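Local atomic coordinates of alpha,alpha-trehalose-phosphate synthase (UDP-forming) (Burkholderia xenovorans, PDB entry 5V0T), a protein that is a family 20 glycosyltransferase of the GT-B fold, in which two Rossmann-like domains face each other across a ligand-binding cleft. Residues Ala360-Gly369 with Val381-Pro391; Trp95-Leu104 with Val275-Gly283. All coordinates share one frame; numbering follows the deposited sequence.

How the interactions relate
Interaction 1 lies wholly within the UDP-binding half of this GT-B protein, joining helices 356-363 and 380-388 and including the start of strand 368-371 of its six-stranded parallel sheet. Interaction 2 spans the two halves: segment 95-104, at the end of helix 79-98, meets segment 275-283, the loop leaving strand 270-275 of the same sheet; their nearest ends are 171 residues apart. Along the chain, interaction 2 closes before interaction 1 opens. Their centres are about 24 Å apart, yet they touch, as Phe363 CE1 lies 3.6 Å from Val275 CG2. Glu384 and Val381 hold the UDP ribose and alpha phosphate, Arg277 the beta phosphate, Lys282 the beta phosphate and bridging oxygen, so an intradomain and an interdomain contact meet at UDP.

Interaction 1: residues Ala360-Gly369 with Val381-Pro391; sequences AALFRTAHVG and VAKEYVSAQDP. With UDP (uridine-5'-diphosphate), chain I.
Helix 356-363 packs against the helix of the beta-alpha-beta unit 368-371, 380-388, 396-400, with Phe363 as a knob in a hole formed by Val381, Glu384, Tyr385 and Ala388. Its CG is anti to the carbonyl carbon (chi1 -78°), which lays one ring face over Tyr385 CA, 4.2 Å from the centroid. The Tyr385 edge turns toward the Phe363 face, with planes at 79°. Tyr385 is itself sandwiched: Gly369 CA sits 3.4 Å above its ring centre, and Gln389 NE2 lies off-centre on the opposite face. Tyr385 OH donates to Ala366 O (2.7 Å). From above the carbonyl plane, Gln389 NE2 reaches Phe363 O (2.9 Å), whose other face takes Ala366 N; Gln389 OE1 accepts from Gly395 N. Arg364 NH1 bonds to Ala388 O (2.9 Å), and its guanidinium lies flat over Asp390 CB. Glu384 takes UDP O3' on OE1 and O2' on OE2, and Arg356 pairs with OE1. Strand 368-371 runs between strands 270-275 and 396-400; Ala366 packs on Met273 of strand 270-275, while helices 243-252 and 435-451 flank helix 380-388.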
loop_
_atom_site.group_PDB
_atom_site.type_symbol
_atom_site.label_atom_id
_atom_site.label_comp_id
_atom_site.label_asym_id
_atom_site.label_seq_id
_atom_site.Cartn_x
_atom_site.Cartn_y
_atom_site.Cartn_z
ATOM N N ALA A 360 11.624 -9.820 6.373
ATOM C CA ALA A 360 11.668 -9.481 7.788
ATOM C C ALA A 360 13.030 -9.806 8.387
ATOM O O ALA A 360 13.588 -9.002 9.141
ATOM C CB ALA A 360 10.557 -10.220 8.540
ATOM N N ALA A 361 13.572 -10.991 8.079
ATOM C CA ALA A 361 14.890 -11.360 8.586
ATOM C C ALA A 361 15.955 -10.382 8.114
ATOM O O ALA A 361 16.831 -9.993 8.893
ATOM C CB ALA A 361 15.249 -12.789 8.158
ATOM N N LEU A 362 15.880 -9.951 6.846
ATOM C CA LEU A 362 16.862 -9.012 6.301
ATOM C C LEU A 362 16.684 -7.612 6.879
ATOM O O LEU A 362 17.673 -6.918 7.150
ATOM C CB LEU A 362 16.760 -8.969 4.773
ATOM C CG LEU A 362 17.173 -10.268 4.065
ATOM C CD1 LEU A 362 16.862 -10.191 2.586
ATOM C CD2 LEU A 362 18.648 -10.534 4.283
ATOM N N PHE A 363 15.436 -7.178 7.074
ATOM C CA PHE A 363 15.189 -5.878 7.698
ATOM C C PHE A 363 15.966 -5.747 9.002
ATOM O O PHE A 363 16.534 -4.688 9.298
ATOM C CB PHE A 363 13.691 -5.688 7.977
ATOM C CG PHE A 363 12.851 -5.313 6.764
ATOM C CD1 PHE A 363 13.387 -4.631 5.695
ATOM C CD2 PHE A 363 11.491 -5.637 6.738
ATOM C CE1 PHE A 363 12.591 -4.282 4.598
ATOM C CE2 PHE A 363 10.683 -5.297 5.647
ATOM C CZ PHE A 363 11.234 -4.618 4.577
ATOM N N ARG A 364 16.000 -6.821 9.796
ATOM C CA ARG A 364 16.660 -6.814 11.098
ATOM C C ARG A 364 18.172 -6.613 10.988
ATOM O O ARG A 364 18.797 -6.184 11.961
ATOM C CB ARG A 364 16.341 -8.128 11.837
ATOM C CG ARG A 364 16.753 -8.229 13.325
ATOM C CD ARG A 364 16.152 -9.504 13.926
ATOM N NE ARG A 364 16.365 -9.679 15.369
ATOM C CZ ARG A 364 15.478 -9.346 16.308
ATOM N NH1 ARG A 364 14.309 -8.789 15.975
ATOM N NH2 ARG A 364 15.760 -9.558 17.588
ATOM N N THR A 365 18.772 -6.898 9.833
ATOM C CA THR A 365 20.200 -6.667 9.647
ATOM C C THR A 365 20.525 -5.310 9.029
ATOM O O THR A 365 21.704 -4.989 8.887
ATOM C CB THR A 365 20.812 -7.755 8.756
ATOM O OG1 THR A 365 20.519 -7.452 7.389
ATOM C CG2 THR A 365 20.234 -9.119 9.085
ATOM N N ALA A 366 19.525 -4.521 8.640
ATOM C CA ALA A 366 19.745 -3.283 7.901
ATOM C C ALA A 366 19.846 -2.096 8.856
ATOM O O ALA A 366 18.904 -1.810 9.605
ATOM C CB ALA A 366 18.613 -3.061 6.894
ATOM N N HIS A 367 20.984 -1.393 8.807
ATOM C CA HIS A 367 21.189 -0.212 9.646
ATOM C C HIS A 367 20.197 0.894 9.324
ATOM O O HIS A 367 19.864 1.709 10.199
ATOM C CB HIS A 367 22.616 0.306 9.457
ATOM C CG HIS A 367 23.649 -0.708 9.797
ATOM N ND1 HIS A 367 23.991 -1.730 8.938
ATOM C CD2 HIS A 367 24.374 -0.897 10.924
ATOM C CE1 HIS A 367 24.892 -2.502 9.521
ATOM N NE2 HIS A 367 25.142 -2.017 10.724
ATOM N N VAL A 368 19.711 0.933 8.088
ATOM C CA VAL A 368 18.786 1.973 7.649
ATOM C C VAL A 368 17.673 1.335 6.824
ATOM O O VAL A 368 17.961 0.587 5.868
ATOM C CB VAL A 368 19.484 3.072 6.824
ATOM C CG1 VAL A 368 18.459 4.139 6.413
ATOM C CG2 VAL A 368 20.632 3.697 7.629
ATOM N N GLY A 369 16.440 1.606 7.202
ATOM C CA GLY A 369 15.274 1.294 6.382
ATOM C C GLY A 369 14.886 2.534 5.599
ATOM O O GLY A 369 14.557 3.572 6.181
ATOM N N VAL A 381 5.729 -1.558 4.493
ATOM C CA VAL A 381 7.150 -1.865 4.606
ATOM C C VAL A 381 7.787 -1.024 5.704
ATOM O O VAL A 381 8.625 -1.508 6.465
ATOM C CB VAL A 381 7.853 -1.672 3.248
ATOM C CG1 VAL A 381 9.374 -1.390 3.434
ATOM C CG2 VAL A 381 7.624 -2.910 2.341
ATOM N N ALA A 382 7.384 0.239 5.820
ATOM C CA ALA A 382 7.917 1.076 6.897
ATOM C C ALA A 382 7.597 0.480 8.266
ATOM O O ALA A 382 8.454 0.457 9.160
ATOM C CB ALA A 382 7.357 2.501 6.792
ATOM N N LYS A 383 6.351 0.019 8.458
ATOM C CA LYS A 383 5.959 -0.541 9.746
ATOM C C LYS A 383 6.639 -1.883 9.988
ATOM O O LYS A 383 7.030 -2.192 11.121
ATOM C CB LYS A 383 4.434 -0.676 9.825
ATOM C CG LYS A 383 3.730 0.686 9.747
ATOM C CD LYS A 383 2.243 0.594 10.062
ATOM C CE LYS A 383 1.621 1.985 10.157
ATOM N NZ LYS A 383 0.188 1.896 10.562
ATOM N N GLU A 384 6.801 -2.679 8.925
ATOM C CA GLU A 384 7.511 -3.950 9.017
ATOM C C GLU A 384 8.993 -3.754 9.324
ATOM O O GLU A 384 9.569 -4.515 10.115
ATOM C CB GLU A 384 7.330 -4.737 7.714
ATOM C CG GLU A 384 5.874 -5.197 7.475
ATOM C CD GLU A 384 5.634 -5.736 6.060
ATOM O OE1 GLU A 384 4.495 -6.143 5.769
ATOM O OE2 GLU A 384 6.574 -5.749 5.240
ATOM N N TYR A 385 9.641 -2.772 8.684
ATOM C CA TYR A 385 11.052 -2.518 8.974
ATOM C C TYR A 385 11.254 -2.217 10.456
ATOM O O TYR A 385 12.129 -2.798 11.109
ATOM C CB TYR A 385 11.609 -1.365 8.115
ATOM C CG TYR A 385 12.998 -0.984 8.561
ATOM C CD1 TYR A 385 14.106 -1.708 8.131
ATOM C CD2 TYR A 385 13.202 0.056 9.475
ATOM C CE1 TYR A 385 15.398 -1.403 8.591
ATOM C CE2 TYR A 385 14.489 0.362 9.944
ATOM C CZ TYR A 385 15.576 -0.364 9.485
ATOM O OH TYR A 385 16.846 -0.061 9.931
ATOM N N VAL A 386 10.442 -1.321 11.012
ATOM C CA VAL A 386 10.592 -0.989 12.422
ATOM C C VAL A 386 10.336 -2.217 13.290
ATOM O O VAL A 386 11.077 -2.489 14.243
ATOM C CB VAL A 386 9.653 0.170 12.794
ATOM C CG1 VAL A 386 9.601 0.329 14.305
ATOM C CG2 VAL A 386 10.106 1.466 12.108
ATOM N N SER A 387 9.276 -2.968 12.976
ATOM C CA SER A 387 8.890 -4.134 13.771
ATOM C C SER A 387 9.970 -5.211 13.779
ATOM O O SER A 387 10.088 -5.957 14.753
ATOM C CB SER A 387 7.589 -4.728 13.221
ATOM O OG SER A 387 6.497 -3.838 13.373
ATOM N N ALA A 388 10.746 -5.323 12.697
ATOM C CA ALA A 388 11.739 -6.388 12.596
ATOM C C ALA A 388 12.965 -6.144 13.472
ATOM O O ALA A 388 13.727 -7.088 13.721
ATOM C CB ALA A 388 12.182 -6.543 11.133
ATOM N N GLN A 389 13.178 -4.907 13.930
ATOM C CA GLN A 389 14.451 -4.536 14.531
ATOM C C GLN A 389 14.700 -5.271 15.842
ATOM O O GLN A 389 13.777 -5.602 16.595
ATOM C CB GLN A 389 14.521 -3.022 14.774
ATOM C CG GLN A 389 14.522 -2.216 13.477
ATOM C CD GLN A 389 15.569 -2.732 12.509
ATOM O OE1 GLN A 389 16.769 -2.710 12.809
ATOM N NE2 GLN A 389 15.120 -3.235 11.354
ATOM N N ASP A 390 15.972 -5.538 16.098
ATOM C CA ASP A 390 16.396 -6.010 17.411
ATOM C C ASP A 390 16.391 -4.822 18.363
ATOM O O ASP A 390 17.145 -3.870 18.144
ATOM C CB ASP A 390 17.784 -6.628 17.308
ATOM C CG ASP A 390 18.348 -7.103 18.647
ATOM O OD1 ASP A 390 17.701 -6.958 19.711
ATOM O OD2 ASP A 390 19.476 -7.639 18.615
ATOM N N PRO A 391 15.560 -4.817 19.409
ATOM C CA PRO A 391 15.530 -3.645 20.300
ATOM C C PRO A 391 16.870 -3.363 20.966
ATOM O O PRO A 391 17.136 -2.214 21.337
ATOM C CB PRO A 391 14.446 -4.007 21.326
ATOM C CG PRO A 391 14.330 -5.506 21.257
ATOM C CD PRO A 391 14.590 -5.848 19.816
HETATM N N1 UDP I . 6.271 -7.646 -0.044
HETATM C C2 UDP I . 6.490 -9.010 -0.153
HETATM N N3 UDP I . 7.461 -9.374 -1.041
HETATM C C4 UDP I . 8.230 -8.533 -1.815
HETATM C C5 UDP I . 7.952 -7.131 -1.646
HETATM C C6 UDP I . 7.009 -6.742 -0.774
HETATM O O2 UDP I . 5.858 -9.837 0.482
HETATM O O4 UDP I . 9.079 -9.018 -2.573
HETATM C "C1'" UDP I . 5.244 -7.201 0.903
HETATM C "C2'" UDP I . 5.789 -6.319 2.023
HETATM O "O2'" UDP I . 6.288 -7.130 3.073
HETATM C "C3'" UDP I . 4.531 -5.540 2.416
HETATM C "C4'" UDP I . 3.812 -5.366 1.073
HETATM O "O4'" UDP I . 4.313 -6.406 0.206
HETATM O "O3'" UDP I . 3.692 -6.260 3.314
HETATM C "C5'" UDP I . 3.992 -4.025 0.412
HETATM O "O5'" UDP I . 3.038 -3.124 1.007
HETATM P PA UDP I . 3.292 -1.562 1.043
HETATM O O1A UDP I . 4.699 -1.248 1.509
HETATM O O2A UDP I . 2.195 -0.968 1.846
HETATM O O3A UDP I . 3.208 -1.087 -0.461
HETATM P PB UDP I . 2.310 -1.465 -1.711
HETATM O O1B UDP I . 0.957 -1.830 -1.092
HETATM O O2B UDP I . 2.190 -0.121 -2.460
HETATM O O3B UDP I . 2.918 -2.551 -2.517
HETATM O O HOH W 1 18.069 -4.781 14.326
#

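Interaction 2: residues Trp95-Leu104 with Val275-Gly283; sequences WPAFHYRADL and VDRLDYSKG. With UDP (uridine-5'-diphosphate), chain I; G6P (6-O-phosphono-alpha-D-glucopyranose), chain J; EDO (1,2-ethanediol), chain L.
Trp95 and Tyr280 meet in a buried contact between the two halves of the GT-B fold, where the end of helix 79-98 abuts the loop joining strand 270-275 to helix 284-297. Trp95 CG, anti to the backbone N (chi1 180°), carries the indole to the loop. Trp95 NE1 donates to Asp279 OD1 at 3.1 Å and a bent 146°, arriving on the syn side of the carboxylate. Tyr280 OH comes in at the indole edge, 3.3 Å from Trp95 CD1, and also rests against Pro96. On the Tyr280 ring, Leu104 CD1 stands 3.4 Å above the centre of one face; the same methyl also covers a face of the Arg101 guanidinium. Arg101 is held side-on by both carboxylate oxygens of Asp103, and a water bridges its NH1 to Tyr280 O. His99 ND1 donates to Trp95 O, bringing His99 CE1 over an indole face.

Asp279 is the hub. Its OD1 also accepts Ser281 N in an Asx turn, while OD2 takes Arg277 NH1 (3.0 Å) on the anti lone pair, as well as Tyr321 OH. Arg277 sends NE to UDP O3B (2.7 Å) and NH2 to UDP O2B (2.9 Å), with G6P O5 over its guanidinium face; Lys282 NZ, paired with Asp376, joins at O2B and O3A. The chain of bonds therefore runs from Trp95, which also borders G6P, through second-shell Asp279 to Arg277 and UDP. The salt bridge may offset the arginine charge locally and, with Thr314 OG1 at the same NH1, hold NE and NH2 toward the beta phosphate.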
loop_
_atom_site.group_PDB
_atom_site.type_symbol
_atom_site.label_atom_id
_atom_site.label_comp_id
_atom_site.label_asym_id
_atom_site.label_seq_id
_atom_site.Cartn_x
_atom_site.Cartn_y
_atom_site.Cartn_z
ATOM N N TRP A 95 -5.069 5.058 -10.311
ATOM C CA TRP A 95 -3.799 4.958 -9.589
ATOM C C TRP A 95 -2.921 6.182 -9.803
ATOM O O TRP A 95 -2.489 6.779 -8.801
ATOM C CB TRP A 95 -3.053 3.674 -9.970
ATOM C CG TRP A 95 -1.729 3.555 -9.238
ATOM C CD1 TRP A 95 -0.521 4.016 -9.660
ATOM C CD2 TRP A 95 -1.507 2.952 -7.956
ATOM N NE1 TRP A 95 0.451 3.742 -8.715
ATOM C CE2 TRP A 95 -0.129 3.076 -7.668
ATOM C CE3 TRP A 95 -2.335 2.290 -7.034
ATOM C CZ2 TRP A 95 0.444 2.577 -6.485
ATOM C CZ3 TRP A 95 -1.763 1.784 -5.858
ATOM C CH2 TRP A 95 -0.390 1.942 -5.594
ATOM N N PRO A 96 -2.635 6.628 -11.037
ATOM C CA PRO A 96 -1.802 7.836 -11.172
ATOM C C PRO A 96 -2.464 9.078 -10.598
ATOM O O PRO A 96 -1.782 9.887 -9.958
ATOM C CB PRO A 96 -1.563 7.947 -12.684
ATOM C CG PRO A 96 -2.618 7.099 -13.313
ATOM C CD PRO A 96 -2.918 6.009 -12.346
ATOM N N ALA A 97 -3.783 9.233 -10.771
ATOM C CA ALA A 97 -4.450 10.458 -10.322
ATOM C C ALA A 97 -4.424 10.574 -8.805
ATOM O O ALA A 97 -4.135 11.646 -8.259
ATOM C CB ALA A 97 -5.891 10.491 -10.829
ATOM N N PHE A 98 -4.728 9.475 -8.110
ATOM C CA PHE A 98 -4.795 9.469 -6.655
ATOM C C PHE A 98 -3.409 9.522 -6.024
ATOM O O PHE A 98 -3.290 9.865 -4.843
ATOM C CB PHE A 98 -5.532 8.218 -6.151
ATOM C CG PHE A 98 -7.038 8.277 -6.281
ATOM C CD1 PHE A 98 -7.647 8.748 -7.444
ATOM C CD2 PHE A 98 -7.844 7.821 -5.251
ATOM C CE1 PHE A 98 -9.029 8.791 -7.565
ATOM C CE2 PHE A 98 -9.229 7.854 -5.362
ATOM C CZ PHE A 98 -9.823 8.334 -6.521
ATOM N N HIS A 99 -2.361 9.187 -6.781
ATOM C CA HIS A 99 -0.991 9.379 -6.327
ATOM C C HIS A 99 -0.373 10.678 -6.859
ATOM O O HIS A 99 0.861 10.801 -6.922
ATOM C CB HIS A 99 -0.163 8.150 -6.699
ATOM C CG HIS A 99 -0.536 6.942 -5.898
ATOM N ND1 HIS A 99 -1.554 6.086 -6.269
ATOM C CD2 HIS A 99 -0.068 6.479 -4.712
ATOM C CE1 HIS A 99 -1.684 5.135 -5.358
ATOM N NE2 HIS A 99 -0.780 5.338 -4.414
ATOM N N TYR A 100 -1.213 11.653 -7.233
ATOM C CA TYR A 100 -0.762 13.000 -7.602
ATOM C C TYR A 100 0.125 12.965 -8.846
ATOM O O TYR A 100 1.097 13.711 -8.963
ATOM C CB TYR A 100 -0.045 13.683 -6.426
ATOM C CG TYR A 100 -0.965 14.065 -5.274
ATOM C CD1 TYR A 100 -1.531 13.097 -4.451
ATOM C CD2 TYR A 100 -1.256 15.400 -5.000
ATOM C CE1 TYR A 100 -2.371 13.447 -3.384
ATOM C CE2 TYR A 100 -2.100 15.764 -3.935
ATOM C CZ TYR A 100 -2.651 14.781 -3.136
ATOM O OH TYR A 100 -3.482 15.131 -2.092
ATOM N N ARG A 101 -0.196 12.065 -9.775
ATOM C CA ARG A 101 0.525 12.008 -11.039
ATOM C C ARG A 101 -0.427 12.236 -12.207
ATOM O O ARG A 101 -0.591 11.357 -13.057
ATOM C CB ARG A 101 1.259 10.673 -11.200
ATOM C CG ARG A 101 2.465 10.509 -10.258
ATOM C CD ARG A 101 3.482 11.666 -10.410
ATOM N NE ARG A 101 4.071 11.734 -11.744
ATOM C CZ ARG A 101 5.130 11.017 -12.122
ATOM N NH1 ARG A 101 5.705 10.161 -11.278
ATOM N NH2 ARG A 101 5.613 11.149 -13.348
ATOM N N ALA A 102 -1.039 13.421 -12.276
ATOM C CA ALA A 102 -1.940 13.692 -13.392
ATOM C C ALA A 102 -1.205 13.650 -14.720
ATOM O O ALA A 102 -1.821 13.359 -15.749
ATOM C CB ALA A 102 -2.639 15.039 -13.196
ATOM N N ASP A 103 0.111 13.877 -14.710
ATOM C CA ASP A 103 0.896 13.786 -15.937
ATOM C C ASP A 103 0.885 12.381 -16.526
ATOM O O ASP A 103 1.067 12.222 -17.737
ATOM C CB ASP A 103 2.337 14.210 -15.669
ATOM C CG ASP A 103 3.020 13.323 -14.632
ATOM O OD1 ASP A 103 2.568 13.295 -13.463
ATOM O OD2 ASP A 103 4.019 12.665 -14.989
ATOM N N LEU A 104 0.741 11.354 -15.692
ATOM C CA LEU A 104 0.696 9.974 -16.165
ATOM C C LEU A 104 -0.724 9.477 -16.370
ATOM O O LEU A 104 -0.921 8.429 -16.995
ATOM C CB LEU A 104 1.419 9.050 -15.178
ATOM C CG LEU A 104 2.912 9.315 -14.926
ATOM C CD1 LEU A 104 3.457 8.375 -13.836
ATOM C CD2 LEU A 104 3.744 9.204 -16.210
ATOM N N VAL A 275 12.523 -1.952 0.062
ATOM C CA VAL A 275 11.666 -2.970 -0.551
ATOM C C VAL A 275 10.438 -2.255 -1.089
ATOM O O VAL A 275 9.663 -1.697 -0.305
ATOM C CB VAL A 275 11.217 -4.056 0.441
ATOM C CG1 VAL A 275 10.316 -5.042 -0.277
ATOM C CG2 VAL A 275 12.409 -4.773 1.083
ATOM N N ASP A 276 10.250 -2.276 -2.413
ATOM C CA ASP A 276 9.175 -1.532 -3.072
ATOM C C ASP A 276 8.785 -2.244 -4.352
ATOM O O ASP A 276 9.664 -2.522 -5.167
ATOM C CB ASP A 276 9.608 -0.107 -3.475
ATOM C CG ASP A 276 10.187 0.700 -2.339
ATOM O OD1 ASP A 276 11.329 0.412 -1.918
ATOM O OD2 ASP A 276 9.514 1.668 -1.904
ATOM N N ARG A 277 7.488 -2.476 -4.585
ATOM C CA ARG A 277 7.066 -2.693 -5.969
ATOM C C ARG A 277 7.686 -1.592 -6.828
ATOM O O ARG A 277 7.799 -0.443 -6.390
ATOM C CB ARG A 277 5.537 -2.674 -6.089
ATOM C CG ARG A 277 4.802 -3.884 -5.483
ATOM C CD ARG A 277 3.263 -3.772 -5.727
ATOM N NE ARG A 277 2.775 -2.498 -5.211
ATOM C CZ ARG A 277 2.505 -1.429 -5.957
ATOM N NH1 ARG A 277 2.611 -1.475 -7.281
ATOM N NH2 ARG A 277 2.120 -0.311 -5.366
ATOM N N LEU A 278 8.150 -1.939 -8.032
ATOM C CA LEU A 278 8.785 -0.927 -8.883
ATOM C C LEU A 278 7.681 -0.092 -9.544
ATOM O O LEU A 278 7.382 -0.182 -10.739
ATOM C CB LEU A 278 9.746 -1.556 -9.891
ATOM C CG LEU A 278 10.957 -0.674 -10.265
ATOM C CD1 LEU A 278 11.963 -1.409 -11.159
ATOM C CD2 LEU A 278 10.504 0.624 -10.986
ATOM N N ASP A 279 7.088 0.754 -8.714
ATOM C CA ASP A 279 5.995 1.640 -9.065
ATOM C C ASP A 279 6.518 3.077 -9.105
ATOM O O ASP A 279 7.370 3.453 -8.295
ATOM C CB ASP A 279 4.877 1.476 -8.023
ATOM C CG ASP A 279 3.552 2.048 -8.476
ATOM O OD1 ASP A 279 3.480 3.251 -8.823
ATOM O OD2 ASP A 279 2.573 1.273 -8.502
ATOM N N TYR A 280 6.013 3.893 -10.041
ATOM C CA TYR A 280 6.434 5.293 -10.047
ATOM C C TYR A 280 5.998 6.044 -8.784
ATOM O O TYR A 280 6.567 7.092 -8.462
ATOM C CB TYR A 280 5.915 6.007 -11.307
ATOM C CG TYR A 280 4.454 5.777 -11.629
ATOM C CD1 TYR A 280 3.452 6.400 -10.903
ATOM C CD2 TYR A 280 4.081 4.928 -12.661
ATOM C CE1 TYR A 280 2.102 6.200 -11.215
ATOM C CE2 TYR A 280 2.753 4.706 -12.968
ATOM C CZ TYR A 280 1.771 5.345 -12.249
ATOM O OH TYR A 280 0.456 5.117 -12.585
ATOM N N SER A 281 5.024 5.526 -8.038
ATOM C CA SER A 281 4.640 6.172 -6.784
ATOM C C SER A 281 5.723 6.086 -5.710
ATOM O O SER A 281 5.661 6.835 -4.730
ATOM C CB SER A 281 3.360 5.529 -6.236
ATOM O OG SER A 281 3.656 4.190 -5.825
ATOM N N LYS A 282 6.707 5.195 -5.855
ATOM C CA LYS A 282 7.625 4.880 -4.758
ATOM C C LYS A 282 8.864 5.781 -4.710
ATOM O O LYS A 282 9.708 5.617 -3.818
ATOM C CB LYS A 282 8.034 3.411 -4.850
ATOM C CG LYS A 282 6.817 2.456 -4.752
ATOM C CD LYS A 282 6.260 2.397 -3.330
ATOM C CE LYS A 282 5.038 1.435 -3.237
ATOM N NZ LYS A 282 4.395 1.433 -1.868
ATOM N N GLY A 283 8.967 6.748 -5.612
ATOM C CA GLY A 283 10.074 7.695 -5.606
ATOM C C GLY A 283 11.446 7.062 -5.692
ATOM O O GLY A 283 12.394 7.551 -5.064
HETATM N N1 UDP I . 6.271 -7.646 -0.044
HETATM C C2 UDP I . 6.490 -9.010 -0.153
HETATM N N3 UDP I . 7.461 -9.374 -1.041
HETATM C C4 UDP I . 8.230 -8.533 -1.815
HETATM C C5 UDP I . 7.952 -7.131 -1.646
HETATM C C6 UDP I . 7.009 -6.742 -0.774
HETATM O O2 UDP I . 5.858 -9.837 0.482
HETATM O O4 UDP I . 9.079 -9.018 -2.573
HETATM C "C1'" UDP I . 5.244 -7.201 0.903
HETATM C "C2'" UDP I . 5.789 -6.319 2.023
HETATM O "O2'" UDP I . 6.288 -7.130 3.073
HETATM C "C3'" UDP I . 4.531 -5.540 2.416
HETATM C "C4'" UDP I . 3.812 -5.366 1.073
HETATM O "O4'" UDP I . 4.313 -6.406 0.206
HETATM O "O3'" UDP I . 3.692 -6.260 3.314
HETATM C "C5'" UDP I . 3.992 -4.025 0.412
HETATM O "O5'" UDP I . 3.038 -3.124 1.007
HETATM P PA UDP I . 3.292 -1.562 1.043
HETATM O O1A UDP I . 4.699 -1.248 1.509
HETATM O O2A UDP I . 2.195 -0.968 1.846
HETATM O O3A UDP I . 3.208 -1.087 -0.461
HETATM P PB UDP I . 2.310 -1.465 -1.711
HETATM O O1B UDP I . 0.957 -1.830 -1.092
HETATM O O2B UDP I . 2.190 -0.121 -2.460
HETATM O O3B UDP I . 2.918 -2.551 -2.517
HETATM C C1 G6P J . -1.438 -1.557 -3.650
HETATM C C2 G6P J . -2.936 -1.432 -3.870
HETATM C C3 G6P J . -3.599 -2.811 -3.831
HETATM C C4 G6P J . -2.912 -3.726 -4.848
HETATM C C5 G6P J . -1.409 -3.765 -4.568
HETATM C C6 G6P J . -0.707 -4.711 -5.543
HETATM O O1 G6P J . -1.252 -2.110 -2.353
HETATM O O2 G6P J . -3.494 -0.556 -2.874
HETATM O O3 G6P J . -4.983 -2.644 -4.184
HETATM O O4 G6P J . -3.440 -5.064 -4.737
HETATM O O5 G6P J . -0.865 -2.436 -4.632
HETATM O O6 G6P J . -0.997 -4.325 -6.898
HETATM P P G6P J . -1.678 -5.389 -7.898
HETATM O O1P G6P J . -0.612 -6.403 -8.224
HETATM O O2P G6P J . -2.139 -4.553 -9.059
HETATM O O3P G6P J . -2.814 -5.995 -7.105
HETATM C C1 EDO L . 0.414 16.810 -8.632
HETATM O O1 EDO L . 1.221 18.000 -8.657
HETATM C C2 EDO L . -0.790 16.944 -9.573
HETATM O O2 EDO L . -1.214 15.659 -10.064
HETATM O O HOH W 2 4.894 9.175 -8.743
#